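Local structure of caspase-1 subunit p19/18 (Spodoptera frugiperda, 1M72) at residues C[31-43]-C[65-78]. The protein is a cysteine protease of the caspase family that probably takes part in the activation cascade of caspases carrying out apoptosis. Residues are numbered along the deposited sequence; the frame is centred on the assembly and turned at random.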
# COMPACT_ATOMS: atom_id res chain seq x y z
N HIS C 31 -15.08 17.69 -15.02
CA HIS C 31 -14.00 18.22 -14.15
C HIS C 31 -13.09 17.15 -13.64
O HIS C 31 -13.49 15.99 -13.48
CB HIS C 31 -14.59 18.92 -12.92
CG HIS C 31 -15.63 19.94 -13.26
ND1 HIS C 31 -15.33 21.14 -13.87
CD2 HIS C 31 -16.98 19.91 -13.12
CE1 HIS C 31 -16.44 21.81 -14.08
NE2 HIS C 31 -17.46 21.09 -13.63
N ARG C 32 -11.85 17.54 -13.36
CA ARG C 32 -10.86 16.62 -12.75
C ARG C 32 -11.40 16.26 -11.35
O ARG C 32 -11.47 15.10 -10.95
CB ARG C 32 -9.53 17.34 -12.56
CG ARG C 32 -8.49 16.50 -11.88
CD ARG C 32 -7.47 15.99 -12.88
NE ARG C 32 -7.95 14.89 -13.70
CZ ARG C 32 -7.45 14.57 -14.90
NH1 ARG C 32 -6.44 15.27 -15.45
NH2 ARG C 32 -7.96 13.53 -15.54
N GLY C 33 -11.79 17.28 -10.60
CA GLY C 33 -12.29 17.04 -9.27
C GLY C 33 -11.62 17.97 -8.26
O GLY C 33 -10.75 18.78 -8.58
N MET C 34 -12.07 17.86 -7.02
CA MET C 34 -11.55 18.65 -5.92
C MET C 34 -10.24 18.07 -5.35
O MET C 34 -10.06 16.85 -5.28
CB MET C 34 -12.58 18.67 -4.79
CG MET C 34 -13.86 19.40 -5.17
SD MET C 34 -15.12 19.35 -3.89
CE MET C 34 -14.21 20.11 -2.45
N ALA C 35 -9.35 18.99 -4.97
CA ALA C 35 -8.08 18.67 -4.32
C ALA C 35 -8.08 19.53 -3.03
O ALA C 35 -8.00 20.76 -3.09
CB ALA C 35 -6.91 19.05 -5.21
N ILE C 36 -8.21 18.89 -1.88
CA ILE C 36 -8.23 19.63 -0.62
C ILE C 36 -6.88 19.49 0.08
O ILE C 36 -6.43 18.39 0.34
CB ILE C 36 -9.24 19.09 0.41
CG1 ILE C 36 -10.61 18.91 -0.19
CG2 ILE C 36 -9.29 20.03 1.58
CD1 ILE C 36 -11.55 18.28 0.85
N ILE C 37 -6.26 20.61 0.40
CA ILE C 37 -4.98 20.56 1.10
C ILE C 37 -5.12 21.11 2.53
O ILE C 37 -5.53 22.25 2.74
CB ILE C 37 -3.91 21.35 0.32
CG1 ILE C 37 -3.74 20.73 -1.08
CG2 ILE C 37 -2.59 21.33 1.08
CD1 ILE C 37 -2.84 21.55 -2.08
N PHE C 38 -4.84 20.29 3.53
CA PHE C 38 -4.89 20.79 4.89
C PHE C 38 -3.45 20.97 5.26
O PHE C 38 -2.74 20.02 5.54
CB PHE C 38 -5.55 19.80 5.85
CG PHE C 38 -6.98 19.56 5.52
CD1 PHE C 38 -7.33 18.51 4.67
CD2 PHE C 38 -7.97 20.38 6.05
CE1 PHE C 38 -8.67 18.27 4.34
CE2 PHE C 38 -9.32 20.16 5.74
CZ PHE C 38 -9.68 19.10 4.87
N ASN C 39 -3.04 22.23 5.25
CA ASN C 39 -1.67 22.63 5.55
C ASN C 39 -1.58 23.18 6.96
O ASN C 39 -2.28 24.17 7.28
CB ASN C 39 -1.26 23.70 4.54
CG ASN C 39 0.16 24.08 4.68
OD1 ASN C 39 0.50 25.24 4.60
ND2 ASN C 39 1.01 23.10 4.91
N HIS C 40 -0.72 22.57 7.78
CA HIS C 40 -0.58 22.96 9.19
C HIS C 40 0.78 23.45 9.52
O HIS C 40 1.71 22.66 9.54
CB HIS C 40 -0.87 21.78 10.11
CG HIS C 40 -2.29 21.36 10.10
ND1 HIS C 40 -3.26 21.99 10.84
CD2 HIS C 40 -2.93 20.43 9.35
CE1 HIS C 40 -4.44 21.47 10.56
NE2 HIS C 40 -4.27 20.52 9.65
N GLU C 41 0.90 24.74 9.81
CA GLU C 41 2.23 25.30 10.13
C GLU C 41 2.47 25.58 11.62
O GLU C 41 3.58 25.46 12.12
CB GLU C 41 2.47 26.59 9.33
CG GLU C 41 3.95 27.10 9.35
CD GLU C 41 4.18 28.35 8.48
OE1 GLU C 41 3.20 29.10 8.20
OE2 GLU C 41 5.35 28.58 8.07
N HIS C 42 1.40 25.92 12.33
CA HIS C 42 1.53 26.28 13.72
C HIS C 42 0.49 25.52 14.53
O HIS C 42 -0.58 25.20 14.04
CB HIS C 42 1.36 27.80 13.81
CG HIS C 42 2.25 28.55 12.87
ND1 HIS C 42 1.77 29.35 11.85
CD2 HIS C 42 3.61 28.64 12.81
CE1 HIS C 42 2.79 29.90 11.20
NE2 HIS C 42 3.92 29.48 11.76
N PHE C 43 0.82 25.25 15.79
CA PHE C 43 -0.05 24.48 16.66
C PHE C 43 -0.30 25.09 18.04
O PHE C 43 0.61 25.69 18.61
CB PHE C 43 0.56 23.08 16.86
CG PHE C 43 0.83 22.36 15.55
CD1 PHE C 43 1.97 22.67 14.79
CD2 PHE C 43 -0.11 21.46 15.03
CE1 PHE C 43 2.16 22.10 13.52
CE2 PHE C 43 0.07 20.88 13.77
CZ PHE C 43 1.21 21.21 13.01
N LEU C 65 -1.14 20.53 -8.97
CA LEU C 65 -2.47 19.98 -9.10
C LEU C 65 -3.39 20.88 -9.96
O LEU C 65 -4.33 20.41 -10.61
CB LEU C 65 -3.07 19.73 -7.71
CG LEU C 65 -2.25 18.77 -6.84
CD1 LEU C 65 -2.87 18.64 -5.47
CD2 LEU C 65 -2.17 17.39 -7.52
N LYS C 66 -3.13 22.18 -10.00
CA LYS C 66 -3.95 23.06 -10.83
C LYS C 66 -3.65 22.78 -12.29
O LYS C 66 -4.56 22.70 -13.11
CB LYS C 66 -3.67 24.54 -10.51
CG LYS C 66 -4.36 25.02 -9.28
CD LYS C 66 -3.92 26.43 -8.89
CE LYS C 66 -4.60 26.82 -7.58
NZ LYS C 66 -4.34 28.23 -7.16
N THR C 67 -2.38 22.61 -12.63
CA THR C 67 -2.04 22.34 -14.01
C THR C 67 -2.66 21.01 -14.50
O THR C 67 -2.83 20.79 -15.69
CB THR C 67 -0.50 22.31 -14.20
OG1 THR C 67 0.02 21.08 -13.69
CG2 THR C 67 0.15 23.45 -13.43
N LEU C 68 -2.99 20.13 -13.55
CA LEU C 68 -3.55 18.83 -13.85
C LEU C 68 -5.07 18.92 -13.88
O LEU C 68 -5.74 17.92 -14.12
CB LEU C 68 -3.09 17.79 -12.81
CG LEU C 68 -1.60 17.36 -12.92
CD1 LEU C 68 -1.23 16.45 -11.76
CD2 LEU C 68 -1.36 16.59 -14.23
N GLY C 69 -5.59 20.10 -13.58
CA GLY C 69 -7.03 20.31 -13.63
C GLY C 69 -7.84 20.33 -12.35
O GLY C 69 -9.05 20.57 -12.40
N PHE C 70 -7.19 20.07 -11.21
CA PHE C 70 -7.89 20.06 -9.92
C PHE C 70 -8.38 21.46 -9.51
O PHE C 70 -7.74 22.46 -9.82
CB PHE C 70 -6.96 19.53 -8.80
CG PHE C 70 -6.79 18.04 -8.81
CD1 PHE C 70 -5.68 17.45 -9.45
CD2 PHE C 70 -7.74 17.21 -8.21
CE1 PHE C 70 -5.53 16.05 -9.50
CE2 PHE C 70 -7.60 15.80 -8.25
CZ PHE C 70 -6.50 15.21 -8.89
N LYS C 71 -9.52 21.53 -8.83
CA LYS C 71 -9.97 22.80 -8.30
C LYS C 71 -9.36 22.68 -6.88
O LYS C 71 -9.86 21.93 -6.04
CB LYS C 71 -11.50 22.88 -8.21
CG LYS C 71 -12.04 24.29 -7.83
CD LYS C 71 -13.43 24.25 -7.10
CE LYS C 71 -13.36 23.40 -5.79
NZ LYS C 71 -14.56 23.30 -4.88
N VAL C 72 -8.29 23.42 -6.63
CA VAL C 72 -7.59 23.33 -5.36
C VAL C 72 -8.08 24.24 -4.24
O VAL C 72 -8.28 25.44 -4.45
CB VAL C 72 -6.08 23.64 -5.54
CG1 VAL C 72 -5.34 23.54 -4.19
CG2 VAL C 72 -5.48 22.67 -6.55
N THR C 73 -8.28 23.67 -3.05
CA THR C 73 -8.62 24.49 -1.89
C THR C 73 -7.61 24.16 -0.78
O THR C 73 -7.47 23.00 -0.36
CB THR C 73 -10.03 24.21 -1.37
OG1 THR C 73 -10.98 24.47 -2.40
CG2 THR C 73 -10.34 25.11 -0.21
N VAL C 74 -6.89 25.18 -0.32
CA VAL C 74 -5.91 25.02 0.76
C VAL C 74 -6.54 25.50 2.09
O VAL C 74 -6.98 26.63 2.16
CB VAL C 74 -4.67 25.89 0.51
CG1 VAL C 74 -3.71 25.78 1.71
CG2 VAL C 74 -4.02 25.50 -0.78
N PHE C 75 -6.57 24.65 3.11
CA PHE C 75 -7.13 25.02 4.41
C PHE C 75 -6.00 25.16 5.38
O PHE C 75 -5.46 24.16 5.88
CB PHE C 75 -8.10 23.96 4.93
CG PHE C 75 -9.37 23.93 4.19
CD1 PHE C 75 -9.60 22.97 3.21
CD2 PHE C 75 -10.35 24.88 4.46
CE1 PHE C 75 -10.82 22.95 2.51
CE2 PHE C 75 -11.55 24.87 3.77
CZ PHE C 75 -11.80 23.89 2.78
N PRO C 76 -5.62 26.42 5.68
CA PRO C 76 -4.51 26.66 6.60
C PRO C 76 -4.86 26.56 8.08
O PRO C 76 -5.80 27.22 8.55
CB PRO C 76 -4.01 28.05 6.18
CG PRO C 76 -5.30 28.76 5.88
CD PRO C 76 -6.15 27.70 5.15
N ASN C 77 -4.12 25.70 8.78
CA ASN C 77 -4.24 25.50 10.22
C ASN C 77 -5.59 25.34 10.89
O ASN C 77 -5.88 26.03 11.85
CB ASN C 77 -3.50 26.65 10.91
CG ASN C 77 -2.06 26.71 10.47
OD1 ASN C 77 -1.33 25.72 10.60
ND2 ASN C 77 -1.66 27.84 9.91
N LEU C 78 -6.39 24.40 10.42
CA LEU C 78 -7.68 24.20 11.00
C LEU C 78 -7.62 23.35 12.28
O LEU C 78 -6.65 22.62 12.51
CB LEU C 78 -8.61 23.53 9.98
CG LEU C 78 -9.01 24.18 8.64
CD1 LEU C 78 -10.13 23.32 8.00
CD2 LEU C 78 -9.54 25.65 8.84
O HOH W 1 -10.50 20.21 -14.88
O HOH W 2 -11.88 20.04 -11.23
O HOH W 3 0.66 28.94 8.27
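Parallel strands 31-39 and 70-76 pair through backbone bonds running from Lys71 N to Gly33 O through to Asn77 N to Asn39 O, their axes 17° apart. Most are nearly straight, as Ile37 N to Thr73 O at 2.8 Å; Asn39 N to Phe75 O is bent, its donor above the carbonyl plane. Past the strands, the Asn77 amide takes over: its OD1 accepts Glu41 N in the carbonyl plane, on a lone pair (2.6 Å), and His42 N from above that plane (3.2 Å). With CG beside its own backbone N (chi1 -57°), Asn77 turns this oxygen back toward the backbone of 41-42, while a water links its ND2 to Glu41 OE1.

Aromatic and apolar contacts dominate both faces. On one, Arg32 CG stands over the centre of the Phe70 ring in a CH-pi contact, 3.5 Å from the centroid, and Ala35 CB meets Phe70 CD2 at 3.6 Å; Ile37 CD1 touches Val72 CG1, beneath helix 54-67. On the other, the Phe38 and Phe75 rings lie side by side, planes 18° apart but slid so far that they barely overlap, centroids 5.4 Å apart. Ile36 CG2 reaches the Phe75 edge at CD1 (3.4 Å), and helix 80-92 covers this face.

A water bridges Gly33 N and Gly69 O, where Gly69 ends helix 54-67 in a Schellman motif. Arg32 NH2 makes a salt bridge with Asp99 and a hydrogen bond to Phe265 O.

This is the beta-alpha-beta crossover at the edge of the caspase sheet: backbone bonds set the register, largely apolar faces each pack against a helix, and one asparagine oxygen extends the pairing into the loop toward His108, probably catalytic.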